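Local coordinates for LRA-12 (Uncultured bacterium, PDB 5AEB), which probably hydrolyses the beta-lactam ring of antibiotics, carbapenems among them, as a class B3 metallo-beta-lactamase with two zinc ions in its active site, at residues E108-V113 against G160-S165; S120-G125 against I189-K194; L81-H86 against C166-D171. All blocks are in the same frame, centred on the assembly; numbering follows the deposited sequence.

Contact 1: residues E108-V113 against G160-S165; sequences EGDATV and GHTKGS. With ZN (zinc ion), chain D; CO (cobalt (II) ion), chain G.
Asp110 reaches across to the turn 162-165 with its carboxylate and meets the side chain of Thr162 at about a right angle. OG1 of Thr162 donates to OD2 of Asp110 over 2.7 Å, on the syn side of that oxygen. Thr162 can do this because OG1 sits in the crowded position between backbone N and carbonyl carbon (chi1 65°), so the hydroxyl, not the methyl, faces the acid. The other oxygen, OD1, takes a weak, bent hydrogen bond of 3.0 Å from the backbone N of Gly164. Two waters widen the grip: one donates to Asp110 OD2 and to Gly164 O, and the other donates to Asp110 OD1 while accepting from Lys163 N. OD2 also accepts from the backbone N of Ala85, in the loop that carries Gln84 and His86. A buried carboxylate with this many donors is probably held as the anion.

Residues 162-165 form a type I beta turn, placed in the metallo-beta-lactamase fold just beyond His161, whose NE2 binds zinc at 1.8 Å together with Gln84 and His86. Within this segment the backbone N of Thr162 donates to OG of Ser165, 2.9 Å away in a nearly straight bond. At Gly109 and Gly164 the two backbones come very close, their CA atoms 3.7 Å apart. Glycine suits both positions, since a CB on either would run into the opposite backbone. CB of Lys163 rests 3.5 Å from Gly109 O, while its NZ leads off to the carbonyl of Ser200. Glu108 turns the other way, CG anti to its backbone N (chi1 -153°), and its extended chain brings both OE1 and OE2 to a cobalt ion that His141 also binds.

Contact 2: residues S120-G125 against I189-K194; sequences SDYAFG and IVIEKK
Apolar contact carries most of this meeting of two irregular loops. Val190 supplies the central methyl: its CG1, anti to the backbone N (chi1 154°), comes obliquely against the outer end of the Phe124 ring, 3.2 Å from CZ and as near to CE2, an unusually tight approach. The same methyl lies 3.8 Å from CB of Ala123. Ile191 adds CG2, which touches CB of Ala123 at 4.1 Å and approaches CE2 of the Tyr122 ring obliquely. Ala123 suits the middle place because its single methyl fits between neighbours: it stands over the centre of the Phe124 ring and also over one face of the Tyr122 ring, displaced toward the rim.

No direct hydrogen bond spans the loops, but one water does. It donates to OH of Tyr122, in the plane of the ring, and accepts from the backbone N of Val190 at 2.6 Å. The phenol oxygen is further tied to the carbonyl O of His161, a zinc ligand, and Val190 itself packs on the His161 side chain. The contact thus lies on the protein surface beside the active site of the metallo-beta-lactamase fold, joining the loop after helix 111-115 to the one before helix 204-216.

Polar bonds inside 120-125 shape the turn that presents these groups. OD1 of Asp121 accepts from the backbone N of Ala123 at 2.6 Å, forming an Asx turn. The backbone N of Phe124 also donates to OD1 of Asp121, at 2.9 Å. The first donor comes nearly along the C-O axis, the second from well above the carboxylate plane. Aspartate is apt here, its short side chain curling back to two successive amides.

Contact 3: residues L81-H86 against C166-D171; sequences LTTQAH and CSFLFD. With ZN (zinc ion), chain D.
The CB of Phe168 is directed toward the loop 81-86, and CG lies anti to the carbonyl carbon (chi1 -55°), which carries the ring across to Leu81, Thr82 and Thr83. CD2 and CE2 pass the methyl of Thr83, with CE2 3.9 Å from CG2 near the ring plane. At the tip, CZ meets CB of Leu81 at 3.8 Å, and the same end of the ring has the carbonyl O of Thr82 at its edge. Back along the other side, CE1 and CD1 of Phe168 lie under the methyl CD1 of Leu81, which sits over one face, 4.1 Å from the centroid in a CH-pi contact. A flat, wide phenylalanine suits the place: its face receives the branched leucine while its edge takes a carbonyl and a methyl.

Here the two sheets of the alpha-beta/beta-alpha metallo-beta-lactamase fold come together, with Leu81 ending strand 77-81 of one and Phe168 lying in strand 166-173 of the other. At the start of the latter strand, N of Cys166 donates to Thr83 O over 2.9 Å, arriving above the carbonyl plane. SG of Cys166 lies 3.3 Å from Thr82 O, a small thiol fitting against the buried backbone. The hydroxyls of Thr82 and Thr83 are engaged elsewhere, by Asn53 and Ser226 respectively. Just beyond, the chain turns through an inverse gamma turn centred on Ala85, and Gln84 and His86 on its two sides reach one zinc ion, Gln84 through OE1 at 1.8 Å and His86 through ND1 at 1.9 Å. His161 and a water complete that site.

Overall arrangement
Leaving strand 77-81, the chain first supplies 81-86, which meets 166-171 some 80 residues further on; this loop, closed by contact 3, ties the first sheet to the second. Nested inside it is contact 1, where 108-113, entering helix 111-115, meets the turn leading into strand 166-173. Contact 2 starts within the same loop, at 120-125, but ends beyond it at 189-194, so it crosses both of the others and joins two outer loops beside the metal centre. Contacts 1 and 3 share a zinc ion and its water, while Val190 of contact 2 packs against both His161 and His86, bringing all three contacts together around that site.

Contact 1: residues E108-V113 against G160-S165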
loop_
_atom_site.group_PDB
_atom_site.type_symbol
_atom_site.label_atom_id
_atom_site.label_comp_id
_atom_site.label_asym_id
_atom_site.label_seq_id
_atom_site.Cartn_x
_atom_site.Cartn_y
_atom_site.Cartn_z
ATOM N N GLU A 108 10.346 2.888 8.975
ATOM C CA GLU A 108 11.272 2.241 9.894
ATOM C C GLU A 108 10.659 1.056 10.663
ATOM O O GLU A 108 11.328 0.060 10.863
ATOM C CB GLU A 108 11.812 3.243 10.896
ATOM C CG GLU A 108 13.186 2.871 11.447
ATOM C CD GLU A 108 13.837 4.046 12.169
ATOM O OE1 GLU A 108 13.150 4.803 12.881
ATOM O OE2 GLU A 108 15.035 4.244 12.047
ATOM N N GLY A 109 9.400 1.168 11.107
ATOM C CA GLY A 109 8.759 0.071 11.861
ATOM C C GLY A 109 8.762 -1.283 11.146
ATOM O O GLY A 109 8.623 -2.304 11.773
ATOM N N ASP A 110 8.895 -1.301 9.818
ATOM C CA ASP A 110 8.824 -2.546 9.076
ATOM C C ASP A 110 10.181 -2.956 8.496
ATOM O O ASP A 110 10.278 -3.987 7.817
ATOM C CB ASP A 110 7.798 -2.439 7.952
ATOM C CG ASP A 110 6.382 -2.863 8.377
ATOM O OD1 ASP A 110 6.187 -3.444 9.481
ATOM O OD2 ASP A 110 5.454 -2.614 7.577
ATOM N N ALA A 111 11.230 -2.168 8.773
ATOM C CA ALA A 111 12.524 -2.362 8.089
ATOM C C ALA A 111 13.055 -3.750 8.362
ATOM O O ALA A 111 13.499 -4.430 7.434
ATOM C CB ALA A 111 13.540 -1.312 8.512
ATOM N N THR A 112 12.958 -4.159 9.628
ATOM C CA THR A 112 13.403 -5.470 10.101
ATOM C C THR A 112 12.622 -6.627 9.473
ATOM O O THR A 112 13.232 -7.561 8.922
ATOM C CB THR A 112 13.348 -5.560 11.650
ATOM O OG1 THR A 112 14.218 -4.561 12.188
ATOM C CG2 THR A 112 13.870 -6.927 12.163
ATOM N N VAL A 113 11.296 -6.582 9.562
ATOM C CA VAL A 113 10.479 -7.602 8.930
ATOM C C VAL A 113 10.835 -7.691 7.438
ATOM O O VAL A 113 10.928 -8.778 6.893
ATOM C CB VAL A 113 8.976 -7.329 9.124
ATOM C CG1 VAL A 113 8.143 -8.243 8.247
ATOM C CG2 VAL A 113 8.587 -7.531 10.584
ATOM N N GLY A 160 -0.024 -0.905 13.255
ATOM C CA GLY A 160 -0.988 -1.802 13.889
ATOM C C GLY A 160 -1.143 -3.009 13.015
ATOM O O GLY A 160 -0.817 -4.109 13.440
ATOM N N HIS A 161 -1.647 -2.797 11.792
ATOM C CA HIS A 161 -1.679 -3.864 10.775
ATOM C C HIS A 161 -0.305 -4.493 10.688
ATOM O O HIS A 161 -0.184 -5.734 10.719
ATOM C CB HIS A 161 -2.121 -3.372 9.410
ATOM C CG HIS A 161 -2.318 -4.496 8.384
ATOM N ND1 HIS A 161 -3.442 -5.223 8.312
ATOM C CD2 HIS A 161 -1.464 -5.002 7.397
ATOM C CE1 HIS A 161 -3.330 -6.144 7.344
ATOM N NE2 HIS A 161 -2.116 -6.002 6.770
ATOM N N THR A 162 0.726 -3.646 10.560
ATOM C CA THR A 162 2.099 -4.060 10.760
ATOM C C THR A 162 2.721 -3.034 11.702
ATOM O O THR A 162 2.129 -1.972 11.969
ATOM C CB THR A 162 2.925 -4.254 9.443
ATOM O OG1 THR A 162 3.087 -3.002 8.750
ATOM C CG2 THR A 162 2.278 -5.237 8.542
ATOM N N LYS A 163 3.892 -3.350 12.240
ATOM C CA LYS A 163 4.563 -2.395 13.128
ATOM C C LYS A 163 4.931 -1.095 12.367
ATOM O O LYS A 163 5.080 -0.054 12.987
ATOM C CB LYS A 163 5.804 -3.019 13.759
ATOM C CG LYS A 163 5.517 -4.285 14.548
ATOM C CD LYS A 163 6.766 -4.757 15.285
ATOM C CE LYS A 163 6.546 -6.158 15.861
ATOM N NZ LYS A 163 7.178 -6.268 17.208
ATOM N N GLY A 164 5.111 -1.181 11.044
ATOM C CA GLY A 164 5.447 -0.013 10.239
ATOM C C GLY A 164 4.446 0.287 9.131
ATOM O O GLY A 164 4.790 0.940 8.151
ATOM N N SER A 165 3.217 -0.192 9.234
ATOM C CA SER A 165 2.283 0.113 8.156
ATOM C C SER A 165 2.032 1.633 8.106
ATOM O O SER A 165 2.144 2.350 9.129
ATOM C CB SER A 165 0.997 -0.732 8.198
ATOM O OG SER A 165 0.504 -0.923 9.510
HETATM ZN ZN ZN D . -1.382 -7.046 5.546
HETATM CO CO CO G . 15.012 6.164 12.182
HETATM O O HOH W 1 5.610 -0.606 5.791
HETATM O O HOH W 2 5.605 -5.633 11.196
HETATM O O HOH W 3 -2.131 -7.686 3.949
#

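Contact 2: residues S120-G125 against I189-K194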
loop_
_atom_site.group_PDB
_atom_site.type_symbol
_atom_site.label_atom_id
_atom_site.label_comp_id
_atom_site.label_asym_id
_atom_site.label_seq_id
_atom_site.Cartn_x
_atom_site.Cartn_y
_atom_site.Cartn_z
ATOM N N SER A 120 10.306 -12.550 11.104
ATOM C CA SER A 120 10.070 -11.960 12.421
ATOM C C SER A 120 8.683 -11.259 12.517
ATOM O O SER A 120 8.420 -10.521 13.482
ATOM C CB SER A 120 11.173 -10.979 12.770
ATOM O OG SER A 120 11.090 -9.813 11.966
ATOM N N ASP A 121 7.813 -11.486 11.529
ATOM C CA ASP A 121 6.460 -10.922 11.571
ATOM C C ASP A 121 5.754 -11.271 12.904
ATOM O O ASP A 121 5.679 -12.439 13.268
ATOM C CB ASP A 121 5.636 -11.413 10.368
ATOM C CG ASP A 121 4.231 -10.781 10.304
ATOM O OD1 ASP A 121 3.469 -10.894 11.282
ATOM O OD2 ASP A 121 3.874 -10.184 9.260
ATOM N N TYR A 122 5.227 -10.271 13.608
ATOM C CA TYR A 122 4.565 -10.532 14.906
ATOM C C TYR A 122 3.433 -11.573 14.811
ATOM O O TYR A 122 3.185 -12.295 15.759
ATOM C CB TYR A 122 4.057 -9.242 15.593
ATOM C CG TYR A 122 2.769 -8.654 14.998
ATOM C CD1 TYR A 122 2.818 -7.743 13.930
ATOM C CD2 TYR A 122 1.509 -9.006 15.509
ATOM C CE1 TYR A 122 1.655 -7.206 13.384
ATOM C CE2 TYR A 122 0.343 -8.472 14.975
ATOM C CZ TYR A 122 0.417 -7.565 13.904
ATOM O OH TYR A 122 -0.747 -7.032 13.357
ATOM N N ALA A 123 2.779 -11.653 13.659
ATOM C CA ALA A 123 1.596 -12.497 13.491
ATOM C C ALA A 123 1.889 -13.782 12.741
ATOM O O ALA A 123 1.291 -14.825 13.028
ATOM C CB ALA A 123 0.466 -11.729 12.816
ATOM N N PHE A 124 2.812 -13.717 11.791
ATOM C CA PHE A 124 3.090 -14.870 10.950
ATOM C C PHE A 124 4.547 -15.268 10.949
ATOM O O PHE A 124 4.964 -16.044 10.106
ATOM C CB PHE A 124 2.629 -14.598 9.522
ATOM C CG PHE A 124 1.190 -14.208 9.425
ATOM C CD1 PHE A 124 0.191 -15.100 9.819
ATOM C CD2 PHE A 124 0.831 -12.947 8.964
ATOM C CE1 PHE A 124 -1.140 -14.743 9.743
ATOM C CE2 PHE A 124 -0.502 -12.587 8.877
ATOM C CZ PHE A 124 -1.488 -13.490 9.264
ATOM N N GLY A 125 5.309 -14.741 11.897
ATOM C CA GLY A 125 6.721 -15.041 11.986
ATOM C C GLY A 125 6.993 -16.466 12.403
ATOM O O GLY A 125 6.081 -17.315 12.441
ATOM N N ILE A 189 -7.287 -5.792 11.398
ATOM C CA ILE A 189 -6.631 -6.632 12.384
ATOM C C ILE A 189 -6.415 -8.024 11.811
ATOM O O ILE A 189 -7.341 -8.669 11.271
ATOM C CB ILE A 189 -7.437 -6.705 13.695
ATOM C CG1 ILE A 189 -7.544 -5.301 14.309
ATOM C CG2 ILE A 189 -6.839 -7.734 14.663
ATOM C CD1 ILE A 189 -8.562 -5.220 15.417
ATOM N N VAL A 190 -5.192 -8.488 11.964
ATOM C CA VAL A 190 -4.742 -9.690 11.304
ATOM C C VAL A 190 -4.823 -10.891 12.264
ATOM O O VAL A 190 -4.959 -12.026 11.825
ATOM C CB VAL A 190 -3.303 -9.449 10.755
ATOM C CG1 VAL A 190 -2.504 -10.733 10.614
ATOM C CG2 VAL A 190 -3.363 -8.710 9.435
ATOM N N ILE A 191 -4.730 -10.625 13.560
ATOM C CA ILE A 191 -4.715 -11.680 14.577
ATOM C C ILE A 191 -6.118 -12.160 14.949
ATOM O O ILE A 191 -7.102 -11.426 14.835
ATOM C CB ILE A 191 -3.962 -11.253 15.861
ATOM C CG1 ILE A 191 -4.132 -9.751 16.125
ATOM C CG2 ILE A 191 -2.489 -11.579 15.711
ATOM C CD1 ILE A 191 -4.645 -9.363 17.493
ATOM N N GLU A 192 -6.210 -13.398 15.407
ATOM C CA GLU A 192 -7.495 -13.933 15.860
ATOM C C GLU A 192 -7.700 -13.774 17.362
ATOM O O GLU A 192 -8.812 -13.889 17.843
ATOM C CB GLU A 192 -7.662 -15.388 15.406
ATOM C CG GLU A 192 -7.793 -15.496 13.892
ATOM C CD GLU A 192 -7.346 -16.837 13.334
ATOM O OE1 GLU A 192 -6.208 -17.280 13.628
ATOM O OE2 GLU A 192 -8.138 -17.452 12.586
ATOM N N LYS A 193 -6.626 -13.481 18.090
ATOM C CA LYS A 193 -6.679 -13.359 19.548
ATOM C C LYS A 193 -6.777 -11.908 20.041
ATOM O O LYS A 193 -6.767 -10.971 19.241
ATOM C CB LYS A 193 -5.494 -14.102 20.198
ATOM C CG LYS A 193 -4.103 -13.587 19.830
ATOM C CD LYS A 193 -3.005 -14.446 20.453
ATOM C CE LYS A 193 -2.663 -15.649 19.589
ATOM N NZ LYS A 193 -2.080 -16.779 20.368
ATOM N N LYS A 194 -6.900 -11.747 21.359
ATOM C CA LYS A 194 -6.950 -10.445 22.019
ATOM C C LYS A 194 -5.592 -9.755 21.938
ATOM O O LYS A 194 -4.552 -10.427 21.969
ATOM C CB LYS A 194 -7.308 -10.628 23.501
ATOM C CG LYS A 194 -8.737 -10.293 23.882
ATOM C CD LYS A 194 -9.741 -11.286 23.317
ATOM C CE LYS A 194 -11.135 -10.673 23.235
ATOM N NZ LYS A 194 -12.029 -11.612 22.514
HETATM O O HOH W 4 -3.471 -7.254 13.521
#

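Contact 3: residues L81-H86 against C166-D171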
loop_
_atom_site.group_PDB
_atom_site.type_symbol
_atom_site.label_atom_id
_atom_site.label_comp_id
_atom_site.label_asym_id
_atom_site.label_seq_id
_atom_site.Cartn_x
_atom_site.Cartn_y
_atom_site.Cartn_z
ATOM N N LEU A 81 7.914 2.239 -2.879
ATOM C CA LEU A 81 7.297 2.370 -1.567
ATOM C C LEU A 81 6.369 1.185 -1.260
ATOM O O LEU A 81 5.938 0.478 -2.177
ATOM C CB LEU A 81 6.503 3.675 -1.496
ATOM C CG LEU A 81 7.256 4.974 -1.820
ATOM C CD1 LEU A 81 6.283 6.141 -1.944
ATOM C CD2 LEU A 81 8.297 5.246 -0.741
ATOM N N THR A 82 6.054 0.992 0.021
ATOM C CA THR A 82 5.001 0.068 0.401
ATOM C C THR A 82 4.195 0.623 1.560
ATOM O O THR A 82 4.726 1.355 2.384
ATOM C CB THR A 82 5.521 -1.362 0.754
ATOM O OG1 THR A 82 4.411 -2.256 1.041
ATOM C CG2 THR A 82 6.456 -1.332 1.996
ATOM N N THR A 83 2.920 0.255 1.633
ATOM C CA THR A 83 2.090 0.636 2.775
ATOM C C THR A 83 2.179 -0.338 3.970
ATOM O O THR A 83 1.591 -0.072 5.043
ATOM C CB THR A 83 0.639 0.744 2.325
ATOM O OG1 THR A 83 0.280 -0.481 1.661
ATOM C CG2 THR A 83 0.499 1.936 1.327
ATOM N N GLN A 84 2.923 -1.437 3.814
ATOM C CA GLN A 84 2.634 -2.603 4.617
ATOM C C GLN A 84 3.625 -3.718 4.311
ATOM O O GLN A 84 3.622 -4.219 3.183
ATOM C CB GLN A 84 1.255 -3.134 4.098
ATOM C CG GLN A 84 0.325 -3.550 5.139
ATOM C CD GLN A 84 -0.751 -4.432 4.594
ATOM O OE1 GLN A 84 -0.613 -5.681 4.641
ATOM N NE2 GLN A 84 -1.869 -3.805 4.096
ATOM N N ALA A 85 4.351 -4.225 5.309
ATOM C CA ALA A 85 5.282 -5.321 5.008
ATOM C C ALA A 85 4.667 -6.724 5.145
ATOM O O ALA A 85 4.994 -7.482 6.067
ATOM C CB ALA A 85 6.558 -5.199 5.835
ATOM N N HIS A 86 3.744 -7.048 4.245
ATOM C CA HIS A 86 3.168 -8.376 4.162
ATOM C C HIS A 86 3.388 -8.871 2.778
ATOM O O HIS A 86 3.446 -8.082 1.851
ATOM C CB HIS A 86 1.663 -8.375 4.436
ATOM C CG HIS A 86 1.294 -8.398 5.900
ATOM N ND1 HIS A 86 0.078 -7.999 6.347
ATOM C CD2 HIS A 86 2.023 -8.779 7.026
ATOM C CE1 HIS A 86 0.052 -8.110 7.694
ATOM N NE2 HIS A 86 1.234 -8.611 8.101
ATOM N N CYS A 166 1.718 2.120 6.908
ATOM C CA CYS A 166 1.748 3.562 6.664
ATOM C C CYS A 166 0.889 3.939 5.473
ATOM O O CYS A 166 0.541 3.103 4.642
ATOM C CB CYS A 166 3.205 4.022 6.423
ATOM S SG CYS A 166 3.947 3.194 4.992
ATOM N N SER A 167 0.552 5.216 5.400
ATOM C CA SER A 167 -0.197 5.748 4.284
ATOM C C SER A 167 0.662 6.873 3.658
ATOM O O SER A 167 1.627 7.345 4.286
ATOM C CB SER A 167 -1.520 6.303 4.812
ATOM O OG SER A 167 -2.325 5.262 5.355
ATOM N N PHE A 168 0.291 7.288 2.459
ATOM C CA PHE A 168 0.928 8.383 1.768
ATOM C C PHE A 168 -0.123 9.397 1.347
ATOM O O PHE A 168 -1.155 9.059 0.779
ATOM C CB PHE A 168 1.748 7.924 0.548
ATOM C CG PHE A 168 2.762 6.881 0.874
ATOM C CD1 PHE A 168 4.021 7.241 1.329
ATOM C CD2 PHE A 168 2.437 5.534 0.782
ATOM C CE1 PHE A 168 4.962 6.264 1.666
ATOM C CE2 PHE A 168 3.356 4.562 1.103
ATOM C CZ PHE A 168 4.618 4.929 1.567
ATOM N N LEU A 169 0.168 10.642 1.666
ATOM C CA LEU A 169 -0.662 11.781 1.345
ATOM C C LEU A 169 0.122 12.678 0.373
ATOM O O LEU A 169 1.288 13.053 0.644
ATOM C CB LEU A 169 -0.957 12.538 2.643
ATOM C CG LEU A 169 -1.904 13.734 2.701
ATOM C CD1 LEU A 169 -3.317 13.249 2.376
ATOM C CD2 LEU A 169 -1.807 14.285 4.147
ATOM N N PHE A 170 -0.495 12.979 -0.774
ATOM C CA PHE A 170 0.136 13.828 -1.795
ATOM C C PHE A 170 -0.877 14.474 -2.725
ATOM O O PHE A 170 -1.976 13.935 -2.939
ATOM C CB PHE A 170 1.171 13.057 -2.640
ATOM C CG PHE A 170 0.560 12.081 -3.599
ATOM C CD1 PHE A 170 0.037 10.859 -3.139
ATOM C CD2 PHE A 170 0.497 12.373 -4.966
ATOM C CE1 PHE A 170 -0.559 9.955 -4.013
ATOM C CE2 PHE A 170 -0.071 11.456 -5.855
ATOM C CZ PHE A 170 -0.606 10.257 -5.386
ATOM N N ASP A 171 -0.479 15.629 -3.265
ATOM C CA ASP A 171 -1.232 16.324 -4.294
ATOM C C ASP A 171 -0.797 15.937 -5.711
ATOM O O ASP A 171 0.392 15.821 -5.975
ATOM C CB ASP A 171 -1.076 17.832 -4.105
ATOM C CG ASP A 171 -1.727 18.310 -2.847
ATOM O OD1 ASP A 171 -2.791 17.758 -2.494
ATOM O OD2 ASP A 171 -1.207 19.236 -2.202
HETATM ZN ZN ZN D . -1.382 -7.046 5.546
HETATM O O HOH W 3 -2.131 -7.686 3.949
#